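Local coordinates for protein CD180 antigen (Mus musculus, PDB 3T6Q) that may cooperate with MD-1 and TLR4 in the innate B-cell response to bacterial lipopolysaccharide, leads to NF-kappa-B activation and takes part in the life/death decision of B-cells, at residues 12-17 with 30-35; 247-252 with 274-279; 256-261 with 280-285. One frame throughout, in Å; residues are numbered along the deposited sequence.

Contact 1 lies in the N-terminal LRRNT region, about 55 Å from contact 2 between centres; contacts 2 and 3 sit around LRR 8 and LRR 9, contact 3 on their strands and contact 2 in the loops before them. All three are partly buried. Contact 1 joins a strand end and its preceding turn to an irregular loop through a tyrosine, a proline and one cross-segment hydrogen bond, with a sugar on each segment. Contact 3 is a parallel strand ladder held by backbone bonds, its leucine face buried and its polar face more open. Contact 2 keeps its copper and disulfide on the outer side and its phenylalanines inside. Contacts 2 and 3 meet directly, Phe-248 and Phe-277 resting on Leu-261.

Contact 1. Residues 12-17 with 30-35; sequences EVNKTY and TLPNST. With NAG (2-acetamido-2-deoxy-beta-D-glucopyranose), chain P; NAG (2-acetamido-2-deoxy-beta-D-glucopyranose), chain Q.
Tyr-17 and Pro-32 meet at their tips, the proline CG standing 3.6 Å from Tyr-17 CE2 and about as far from the phenol oxygen. The approach to the ring is oblique. At the ring's base Leu-31 runs by with the reverse heading, its CD2 3.7 Å from Tyr-17 CG, while Thr-35 crosses the ring on a slant with OG1 3.7 Å from Tyr-17 CD2. Three residues of 30-35 are thus spread along a single buried ring, from its CB end to its hydroxyl. Chi1 of -69° puts Tyr-17 CG beside the backbone N; at the far end of the ring OH accepts from Asn-14 N at 3.0 Å. The same oxygen is hydrogen-bonded to Glu-10, and these two partners fix the ring's tip.

The polar link across the contact is Ser-34 OG to Asn-14 O, 2.8 Å, the hydroxyl lying in the carbonyl plane on a lone pair. Ser-34 belongs to a type I turn from Pro-32 to Thr-35, whose first carbonyl is gripped twice: Pro-32 O takes Thr-35 OG1 at 2.7 Å as well as Thr-35 N. On the opposing segment, Lys-15 and Thr-16 both donate to Glu-12 O, a classic beta bulge. Asn-14 and Asn-33 each carry an N-linked GlcNAc through ND2, so sugars flank the contact. The whole is part of the LRRNT region, the N-terminal cap of the leucine-rich repeat solenoid, where strand 16-18 pairs with strand 37-39.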
loop_
_atom_site.group_PDB
_atom_site.type_symbol
_atom_site.label_atom_id
_atom_site.label_comp_id
_atom_site.label_asym_id
_atom_site.label_seq_id
_atom_site.Cartn_x
_atom_site.Cartn_y
_atom_site.Cartn_z
ATOM N N GLU A 12 5.825 28.792 20.329
ATOM C CA GLU A 12 5.054 29.848 21.003
ATOM C C GLU A 12 4.843 29.459 22.444
ATOM O O GLU A 12 4.201 28.446 22.713
ATOM C CB GLU A 12 3.678 30.014 20.393
ATOM C CG GLU A 12 3.568 30.979 19.238
ATOM C CD GLU A 12 2.118 31.180 18.829
ATOM O OE1 GLU A 12 1.729 30.675 17.751
ATOM O OE2 GLU A 12 1.360 31.812 19.601
ATOM N N VAL A 13 5.372 30.270 23.361
ATOM C CA VAL A 13 5.249 30.049 24.804
ATOM C C VAL A 13 3.850 29.567 25.155
ATOM O O VAL A 13 2.850 30.209 24.789
ATOM C CB VAL A 13 5.555 31.338 25.623
ATOM C CG1 VAL A 13 5.557 31.036 27.112
ATOM C CG2 VAL A 13 6.880 31.966 25.192
ATOM N N ASN A 14 3.786 28.419 25.837
ATOM C CA ASN A 14 2.519 27.837 26.314
ATOM C C ASN A 14 1.536 27.356 25.236
ATOM O O ASN A 14 0.475 26.826 25.569
ATOM C CB ASN A 14 1.795 28.797 27.271
ATOM C CG ASN A 14 2.555 29.025 28.559
ATOM O OD1 ASN A 14 3.170 28.104 29.100
ATOM N ND2 ASN A 14 2.512 30.266 29.065
ATOM N N LYS A 15 1.886 27.532 23.961
ATOM C CA LYS A 15 0.922 27.321 22.890
ATOM C C LYS A 15 1.341 26.299 21.823
ATOM O O LYS A 15 0.531 25.444 21.439
ATOM C CB LYS A 15 0.593 28.662 22.223
ATOM C CG LYS A 15 -0.529 28.573 21.206
ATOM C CD LYS A 15 -0.857 29.939 20.628
ATOM C CE LYS A 15 -1.709 29.811 19.378
ATOM N NZ LYS A 15 -2.010 31.150 18.801
ATOM N N THR A 16 2.584 26.396 21.351
ATOM C CA THR A 16 3.027 25.630 20.158
ATOM C C THR A 16 4.364 24.991 20.361
ATOM O O THR A 16 5.343 25.675 20.612
ATOM C CB THR A 16 3.116 26.532 18.928
ATOM O OG1 THR A 16 1.818 27.049 18.666
ATOM C CG2 THR A 16 3.602 25.754 17.678
ATOM N N TYR A 17 4.403 23.665 20.241
ATOM C CA TYR A 17 5.616 22.905 20.500
ATOM C C TYR A 17 5.919 21.989 19.321
ATOM O O TYR A 17 5.009 21.328 18.781
ATOM C CB TYR A 17 5.520 22.138 21.832
ATOM C CG TYR A 17 5.526 23.106 23.000
ATOM C CD1 TYR A 17 6.727 23.507 23.601
ATOM C CD2 TYR A 17 4.329 23.684 23.445
ATOM C CE1 TYR A 17 6.728 24.431 24.639
ATOM C CE2 TYR A 17 4.321 24.604 24.477
ATOM C CZ TYR A 17 5.518 24.974 25.064
ATOM O OH TYR A 17 5.490 25.903 26.075
ATOM N N THR A 30 6.909 17.578 30.433
ATOM C CA THR A 30 7.173 19.017 30.451
ATOM C C THR A 30 6.305 19.877 29.516
ATOM O O THR A 30 6.421 21.102 29.551
ATOM C CB THR A 30 8.655 19.332 30.145
ATOM O OG1 THR A 30 9.018 18.771 28.879
ATOM C CG2 THR A 30 9.573 18.770 31.231
ATOM N N LEU A 31 5.460 19.273 28.674
ATOM C CA LEU A 31 4.587 20.082 27.778
ATOM C C LEU A 31 3.397 20.570 28.557
ATOM O O LEU A 31 2.703 19.753 29.176
ATOM C CB LEU A 31 4.071 19.297 26.553
ATOM C CG LEU A 31 5.023 18.752 25.478
ATOM C CD1 LEU A 31 4.209 17.935 24.471
ATOM C CD2 LEU A 31 5.806 19.854 24.775
ATOM N N PRO A 32 3.130 21.887 28.512
ATOM C CA PRO A 32 2.042 22.465 29.311
ATOM C C PRO A 32 0.657 21.983 28.893
ATOM O O PRO A 32 0.430 21.633 27.727
ATOM C CB PRO A 32 2.191 23.978 29.064
ATOM C CG PRO A 32 2.876 24.070 27.737
ATOM C CD PRO A 32 3.849 22.926 27.748
ATOM N N ASN A 33 -0.259 21.967 29.855
ATOM C CA ASN A 33 -1.645 21.554 29.640
ATOM C C ASN A 33 -2.385 22.467 28.674
ATOM O O ASN A 33 -3.426 22.101 28.115
ATOM C CB ASN A 33 -2.385 21.523 30.978
ATOM C CG ASN A 33 -1.973 20.348 31.852
ATOM O OD1 ASN A 33 -1.459 19.331 31.359
ATOM N ND2 ASN A 33 -2.206 20.485 33.163
ATOM N N SER A 34 -1.832 23.658 28.501
ATOM C CA SER A 34 -2.388 24.670 27.629
ATOM C C SER A 34 -1.953 24.534 26.154
ATOM O O SER A 34 -2.433 25.286 25.320
ATOM C CB SER A 34 -1.933 26.035 28.120
ATOM O OG SER A 34 -0.525 26.055 28.104
ATOM N N THR A 35 -1.033 23.613 25.847
ATOM C CA THR A 35 -0.586 23.396 24.446
ATOM C C THR A 35 -1.774 23.282 23.495
ATOM O O THR A 35 -2.708 22.505 23.731
ATOM C CB THR A 35 0.269 22.124 24.317
ATOM O OG1 THR A 35 1.375 22.220 25.216
ATOM C CG2 THR A 35 0.789 21.963 22.852
HETATM C C1 NAG P . 3.180 30.660 30.288
HETATM C C2 NAG P . 2.873 32.157 30.417
HETATM C C3 NAG P . 3.198 32.691 31.806
HETATM C C4 NAG P . 2.666 31.796 32.915
HETATM C C5 NAG P . 3.025 30.330 32.673
HETATM C C6 NAG P . 2.291 29.427 33.658
HETATM C C7 NAG P . 3.056 33.629 28.466
HETATM C C8 NAG P . 3.973 34.421 27.574
HETATM N N2 NAG P . 3.625 32.957 29.468
HETATM O O3 NAG P . 2.634 33.975 31.948
HETATM O O4 NAG P . 3.239 32.241 34.121
HETATM O O5 NAG P . 2.640 29.927 31.375
HETATM O O6 NAG P . 3.240 28.674 34.377
HETATM O O7 NAG P . 1.843 33.612 28.250
HETATM C C1 NAG Q . -1.924 19.495 34.177
HETATM C C2 NAG Q . -2.283 20.375 35.389
HETATM C C3 NAG Q . -2.810 19.639 36.627
HETATM C C4 NAG Q . -3.503 18.305 36.338
HETATM C C5 NAG Q . -2.871 17.583 35.149
HETATM C C6 NAG Q . -3.621 16.311 34.766
HETATM C C7 NAG Q . -1.213 22.498 35.898
HETATM C C8 NAG Q . 0.047 23.200 36.325
HETATM N N2 NAG Q . -1.135 21.168 35.791
HETATM O O3 NAG Q . -3.711 20.503 37.296
HETATM O O4 NAG Q . -3.417 17.486 37.479
HETATM O O5 NAG Q . -2.885 18.470 34.054
HETATM O O6 NAG Q . -4.760 16.648 34.010
HETATM O O7 NAG Q . -2.245 23.135 35.659
#

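Contact 2. Residues 247-252 with 274-279. With CU (copper (II) ion), chain J.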
loop_
_atom_site.group_PDB
_atom_site.type_symbol
_atom_site.label_atom_id
_atom_site.label_comp_id
_atom_site.label_asym_id
_atom_site.label_seq_id
_atom_site.Cartn_x
_atom_site.Cartn_y
_atom_site.Cartn_z
ATOM N N VAL A 247 -10.988 14.139 -29.045
ATOM C CA VAL A 247 -10.865 13.894 -27.625
ATOM C C VAL A 247 -11.868 14.722 -26.796
ATOM O O VAL A 247 -12.351 14.277 -25.759
ATOM C CB VAL A 247 -9.390 14.181 -27.189
ATOM C CG1 VAL A 247 -9.259 14.288 -25.684
ATOM C CG2 VAL A 247 -8.442 13.103 -27.749
ATOM N N PHE A 248 -12.173 15.930 -27.255
ATOM C CA PHE A 248 -12.881 16.936 -26.433
ATOM C C PHE A 248 -14.395 17.040 -26.647
ATOM O O PHE A 248 -15.043 17.934 -26.087
ATOM C CB PHE A 248 -12.246 18.308 -26.667
ATOM C CG PHE A 248 -10.762 18.320 -26.380
ATOM C CD1 PHE A 248 -10.289 18.136 -25.065
ATOM C CD2 PHE A 248 -9.848 18.477 -27.404
ATOM C CE1 PHE A 248 -8.919 18.139 -24.784
ATOM C CE2 PHE A 248 -8.467 18.461 -27.132
ATOM C CZ PHE A 248 -8.012 18.298 -25.821
ATOM N N GLU A 249 -14.937 16.137 -27.460
ATOM C CA GLU A 249 -16.375 16.162 -27.844
ATOM C C GLU A 249 -17.321 16.342 -26.650
ATOM O O GLU A 249 -18.265 17.143 -26.719
ATOM C CB GLU A 249 -16.699 14.881 -28.642
ATOM C CG GLU A 249 -16.094 14.900 -30.052
ATOM C CD GLU A 249 -16.741 15.931 -30.976
ATOM O OE1 GLU A 249 -17.724 15.560 -31.692
ATOM O OE2 GLU A 249 -16.299 17.120 -31.026
ATOM N N GLY A 250 -17.054 15.624 -25.546
ATOM C CA GLY A 250 -17.905 15.700 -24.337
ATOM C C GLY A 250 -17.970 17.078 -23.700
ATOM O O GLY A 250 -18.922 17.425 -22.991
ATOM N N LEU A 251 -16.956 17.892 -23.920
ATOM C CA LEU A 251 -16.973 19.235 -23.300
ATOM C C LEU A 251 -18.145 20.124 -23.761
ATOM O O LEU A 251 -18.505 21.072 -23.065
ATOM C CB LEU A 251 -15.658 19.969 -23.622
ATOM C CG LEU A 251 -15.187 21.157 -22.803
ATOM C CD1 LEU A 251 -15.185 20.822 -21.308
ATOM C CD2 LEU A 251 -13.750 21.454 -23.267
ATOM N N CYS A 252 -18.699 19.825 -24.941
ATOM C CA CYS A 252 -19.833 20.549 -25.497
ATOM C C CYS A 252 -21.117 20.320 -24.668
ATOM O O CYS A 252 -22.123 21.042 -24.861
ATOM C CB CYS A 252 -20.053 20.118 -26.982
ATOM S SG CYS A 252 -19.149 21.110 -28.184
ATOM N N PHE A 274 -10.276 23.347 -30.573
ATOM C CA PHE A 274 -10.983 23.910 -29.423
ATOM C C PHE A 274 -12.445 24.294 -29.697
ATOM O O PHE A 274 -13.054 25.048 -28.924
ATOM C CB PHE A 274 -10.199 25.114 -28.864
ATOM C CG PHE A 274 -8.798 24.735 -28.409
ATOM C CD1 PHE A 274 -8.612 24.009 -27.223
ATOM C CD2 PHE A 274 -7.693 25.075 -29.173
ATOM C CE1 PHE A 274 -7.321 23.629 -26.795
ATOM C CE2 PHE A 274 -6.394 24.718 -28.747
ATOM C CZ PHE A 274 -6.212 23.991 -27.579
ATOM N N HIS A 275 -13.040 23.732 -30.747
ATOM C CA HIS A 275 -14.430 24.130 -31.064
ATOM C C HIS A 275 -15.448 23.802 -29.974
ATOM O O HIS A 275 -16.466 24.474 -29.931
ATOM C CB HIS A 275 -14.892 23.574 -32.425
ATOM C CG HIS A 275 -15.165 22.085 -32.418
ATOM N ND1 HIS A 275 -14.222 21.159 -32.712
ATOM C CD2 HIS A 275 -16.330 21.374 -32.115
ATOM C CE1 HIS A 275 -14.755 19.921 -32.628
ATOM N NE2 HIS A 275 -16.046 20.055 -32.260
ATOM N N CYS A 276 -15.186 22.807 -29.090
ATOM C CA CYS A 276 -16.045 22.579 -27.907
ATOM C C CYS A 276 -15.792 23.437 -26.650
ATOM O O CYS A 276 -16.441 23.214 -25.597
ATOM C CB CYS A 276 -16.119 21.084 -27.516
ATOM S SG CYS A 276 -17.256 20.174 -28.598
ATOM N N PHE A 277 -14.911 24.427 -26.752
ATOM C CA PHE A 277 -14.421 25.133 -25.560
ATOM C C PHE A 277 -15.111 26.474 -25.421
ATOM O O PHE A 277 -14.697 27.306 -24.604
ATOM C CB PHE A 277 -12.877 25.358 -25.628
ATOM C CG PHE A 277 -12.053 24.104 -25.395
ATOM C CD1 PHE A 277 -12.106 23.023 -26.266
ATOM C CD2 PHE A 277 -11.193 24.021 -24.278
ATOM C CE1 PHE A 277 -11.300 21.895 -26.050
ATOM C CE2 PHE A 277 -10.423 22.891 -24.029
ATOM C CZ PHE A 277 -10.461 21.818 -24.919
ATOM N N SER A 278 -16.199 26.705 -26.161
ATOM C CA SER A 278 -16.751 28.051 -26.181
ATOM C C SER A 278 -17.297 28.554 -24.850
ATOM O O SER A 278 -17.345 29.760 -24.637
ATOM C CB SER A 278 -17.738 28.302 -27.355
ATOM O OG SER A 278 -18.806 27.405 -27.249
ATOM N N GLY A 279 -17.677 27.679 -23.922
ATOM C CA GLY A 279 -18.020 28.190 -22.557
ATOM C C GLY A 279 -16.840 28.560 -21.626
ATOM O O GLY A 279 -17.026 29.206 -20.585
HETATM CU CU CU J . -17.169 18.351 -32.342
#
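Glu-249 OE2 and His-275 NE2 meet through a copper(II) ion, each atom 2.0 Å from the metal. The site bridges the loops leading into strands 255-260 and 282-284, on the convex side of the leucine-rich solenoid, where 247-252 is a 3-10 segment and 274-279 contains a type I turn. OE2 lies at the ring edge, near the imidazole plane, while the carboxylate is turned 58° against it. Glu-249 starts out pointing away from the other segment, and a bend at chi2 (-69°) turns its CD back toward the metal. His-275 is steadied from behind: ND1 is hydrogen-bonded to Asn-272 O, a second-shell carbonyl that fixes the ring's rotation and may make NE2 a stronger ligand.

A covalent tie lies close by. Cys-252 SG and Cys-276 SG form a disulfide, and Cys-276 CB also comes to 3.6 Å from Phe-248 O. Leu-251 touches the Cys-276 backbone, its CG 3.7 Å from Cys-276 O.

Deeper in, the contact turns aromatic. Phe-277 presents its edge to the face of Phe-248 in a T-shaped stack, centroids 5.1 Å apart and planes at 72°, with CE1 of Phe-277 nearest CG of Phe-248. Phe-219 of helix 215-221 meets Phe-248 as well, and Leu-283 of strand 282-284 touches Phe-277. The Phe-277 ring is held between two carbons: Phe-274 CD1 sits over the centre of one face, and over the other Leu-251 CD2 makes a CH-pi contact, 3.5 Å from the centroid and almost exactly on the ring normal.

Contact 3. Residues 256-261 with 280-285; sequences VESINL and LQELDL
Two neighbouring rungs of the leucine-rich repeat ladder meet here: strand 258-260 runs parallel to strand 282-284, their axes 4.8 Å apart and only 4° from alignment. Backbone bonds alternate between the two strands. Ile-259 N donates to Glu-282 O at 3.0 Å, Asp-284 N to Ile-259 O at 2.9 Å, and Leu-261 N to Asp-284 O in the straightest of the set (N-H...O 171°). At the start of the ladder Glu-257 O takes two N-H groups, Gln-281 N at 2.8 Å and Glu-282 N.

Val-256, Ile-259 and Leu-261 match Leu-280, Leu-283 and Leu-285 in the LxxLxL pattern of the family, and their side chains are buried. Leu-280 CD1 presses on Ile-259 CG2 at 3.4 Å, tighter than usual for two methyls. Ile-259 and Leu-283 share a heading, with Ile-259 CG2 3.8 Å from Leu-283 CD1. Beneath the ladder, Phe-274 fills in against Leu-285.

The other face carries polar groups. Ser-258 OG lies 3.5 Å from Glu-282 CB. Asn-260 and Asp-284 both hold CG anti to the backbone N, out on this face. Amide and carboxylate run alongside, planes 32° apart, with Asn-260 ND2 3.3 Å from Asp-284 CG but no hydrogen bond between them. Each bonds two places on: Asn-260 OD1 with Gln-262 N, Asp-284 OD1 with Thr-286 OG1. The hydrogen bonds between the strands are thus all backbone ones, while the carboxylates of Glu-282 and Asp-284 probably lend the polar face negative character, tempered by Lys-305 beside Glu-282.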
loop_
_atom_site.group_PDB
_atom_site.type_symbol
_atom_site.label_atom_id
_atom_site.label_comp_id
_atom_site.label_asym_id
_atom_site.label_seq_id
_atom_site.Cartn_x
_atom_site.Cartn_y
_atom_site.Cartn_z
ATOM N N VAL A 256 -17.922 24.336 -17.776
ATOM C CA VAL A 256 -16.618 24.440 -17.088
ATOM C C VAL A 256 -16.115 25.878 -17.160
ATOM O O VAL A 256 -16.122 26.488 -18.248
ATOM C CB VAL A 256 -15.544 23.519 -17.748
ATOM C CG1 VAL A 256 -14.215 23.544 -16.959
ATOM C CG2 VAL A 256 -16.027 22.065 -17.796
ATOM N N GLU A 257 -15.636 26.415 -16.042
ATOM C CA GLU A 257 -15.072 27.764 -16.069
ATOM C C GLU A 257 -13.604 27.754 -16.515
ATOM O O GLU A 257 -13.205 28.578 -17.326
ATOM C CB GLU A 257 -15.159 28.421 -14.697
ATOM C CG GLU A 257 -15.299 29.929 -14.750
ATOM C CD GLU A 257 -16.754 30.390 -14.920
ATOM O OE1 GLU A 257 -17.116 31.424 -14.293
ATOM O OE2 GLU A 257 -17.535 29.728 -15.663
ATOM N N SER A 258 -12.818 26.807 -15.994
ATOM C CA SER A 258 -11.366 26.838 -16.164
ATOM C C SER A 258 -10.881 25.434 -16.363
ATOM O O SER A 258 -11.294 24.527 -15.624
ATOM C CB SER A 258 -10.700 27.485 -14.934
ATOM O OG SER A 258 -9.285 27.394 -14.998
ATOM N N ILE A 259 -10.003 25.243 -17.348
ATOM C CA ILE A 259 -9.493 23.901 -17.626
ATOM C C ILE A 259 -7.986 23.950 -17.789
ATOM O O ILE A 259 -7.433 24.909 -18.394
ATOM C CB ILE A 259 -10.174 23.240 -18.850
ATOM C CG1 ILE A 259 -9.682 21.810 -19.074
ATOM C CG2 ILE A 259 -9.994 24.071 -20.104
ATOM C CD1 ILE A 259 -10.598 21.028 -20.044
ATOM N N ASN A 260 -7.317 22.906 -17.272
ATOM C CA ASN A 260 -5.856 22.819 -17.411
ATOM C C ASN A 260 -5.572 21.546 -18.195
ATOM O O ASN A 260 -6.110 20.462 -17.866
ATOM C CB ASN A 260 -5.201 22.771 -15.993
ATOM C CG ASN A 260 -3.666 22.770 -16.074
ATOM O OD1 ASN A 260 -3.080 21.847 -16.625
ATOM N ND2 ASN A 260 -3.045 23.773 -15.527
ATOM N N LEU A 261 -4.757 21.652 -19.244
ATOM C CA LEU A 261 -4.377 20.523 -20.049
ATOM C C LEU A 261 -2.843 20.415 -20.170
ATOM O O LEU A 261 -2.318 19.998 -21.207
ATOM C CB LEU A 261 -5.021 20.683 -21.461
ATOM C CG LEU A 261 -6.535 20.403 -21.444
ATOM C CD1 LEU A 261 -7.301 20.967 -22.635
ATOM C CD2 LEU A 261 -6.777 18.879 -21.296
ATOM N N LEU A 280 -15.622 28.159 -21.982
ATOM C CA LEU A 280 -14.477 28.350 -21.054
ATOM C C LEU A 280 -14.085 29.801 -20.829
ATOM O O LEU A 280 -14.062 30.618 -21.755
ATOM C CB LEU A 280 -13.220 27.581 -21.492
ATOM C CG LEU A 280 -13.041 26.098 -21.109
ATOM C CD1 LEU A 280 -12.887 25.884 -19.619
ATOM C CD2 LEU A 280 -14.172 25.224 -21.656
ATOM N N GLN A 281 -13.768 30.105 -19.575
ATOM C CA GLN A 281 -13.202 31.394 -19.244
ATOM C C GLN A 281 -11.675 31.358 -19.203
ATOM O O GLN A 281 -11.031 32.372 -19.491
ATOM C CB GLN A 281 -13.771 31.892 -17.914
ATOM C CG GLN A 281 -15.317 32.035 -17.922
ATOM C CD GLN A 281 -15.837 32.957 -19.000
ATOM O OE1 GLN A 281 -15.545 34.159 -19.016
ATOM N NE2 GLN A 281 -16.634 32.405 -19.904
ATOM N N GLU A 282 -11.101 30.219 -18.798
ATOM C CA GLU A 282 -9.655 30.135 -18.615
ATOM C C GLU A 282 -9.174 28.830 -19.201
ATOM O O GLU A 282 -9.813 27.774 -18.979
ATOM C CB GLU A 282 -9.268 30.116 -17.144
ATOM C CG GLU A 282 -9.883 31.216 -16.321
ATOM C CD GLU A 282 -9.184 31.357 -14.967
ATOM O OE1 GLU A 282 -8.104 30.692 -14.734
ATOM O OE2 GLU A 282 -9.736 32.128 -14.149
ATOM N N LEU A 283 -8.079 28.903 -19.957
ATOM C CA LEU A 283 -7.516 27.700 -20.586
ATOM C C LEU A 283 -5.998 27.686 -20.342
ATOM O O LEU A 283 -5.281 28.678 -20.606
ATOM C CB LEU A 283 -7.825 27.654 -22.101
ATOM C CG LEU A 283 -7.027 26.682 -22.982
ATOM C CD1 LEU A 283 -7.411 25.258 -22.573
ATOM C CD2 LEU A 283 -7.433 26.987 -24.411
ATOM N N ASP A 284 -5.518 26.569 -19.828
ATOM C CA ASP A 284 -4.073 26.448 -19.512
ATOM C C ASP A 284 -3.425 25.376 -20.385
ATOM O O ASP A 284 -3.705 24.177 -20.225
ATOM C CB ASP A 284 -3.873 26.100 -18.027
ATOM C CG ASP A 284 -2.420 26.284 -17.575
ATOM O OD1 ASP A 284 -1.485 25.863 -18.325
ATOM O OD2 ASP A 284 -2.224 26.900 -16.493
ATOM N N LEU A 285 -2.517 25.796 -21.264
ATOM C CA LEU A 285 -1.808 24.860 -22.172
ATOM C C LEU A 285 -0.295 24.836 -21.898
ATOM O O LEU A 285 0.512 24.750 -22.828
ATOM C CB LEU A 285 -2.112 25.236 -23.610
ATOM C CG LEU A 285 -3.610 25.109 -24.017
ATOM C CD1 LEU A 285 -3.840 25.768 -25.377
ATOM C CD2 LEU A 285 -4.038 23.639 -24.081
#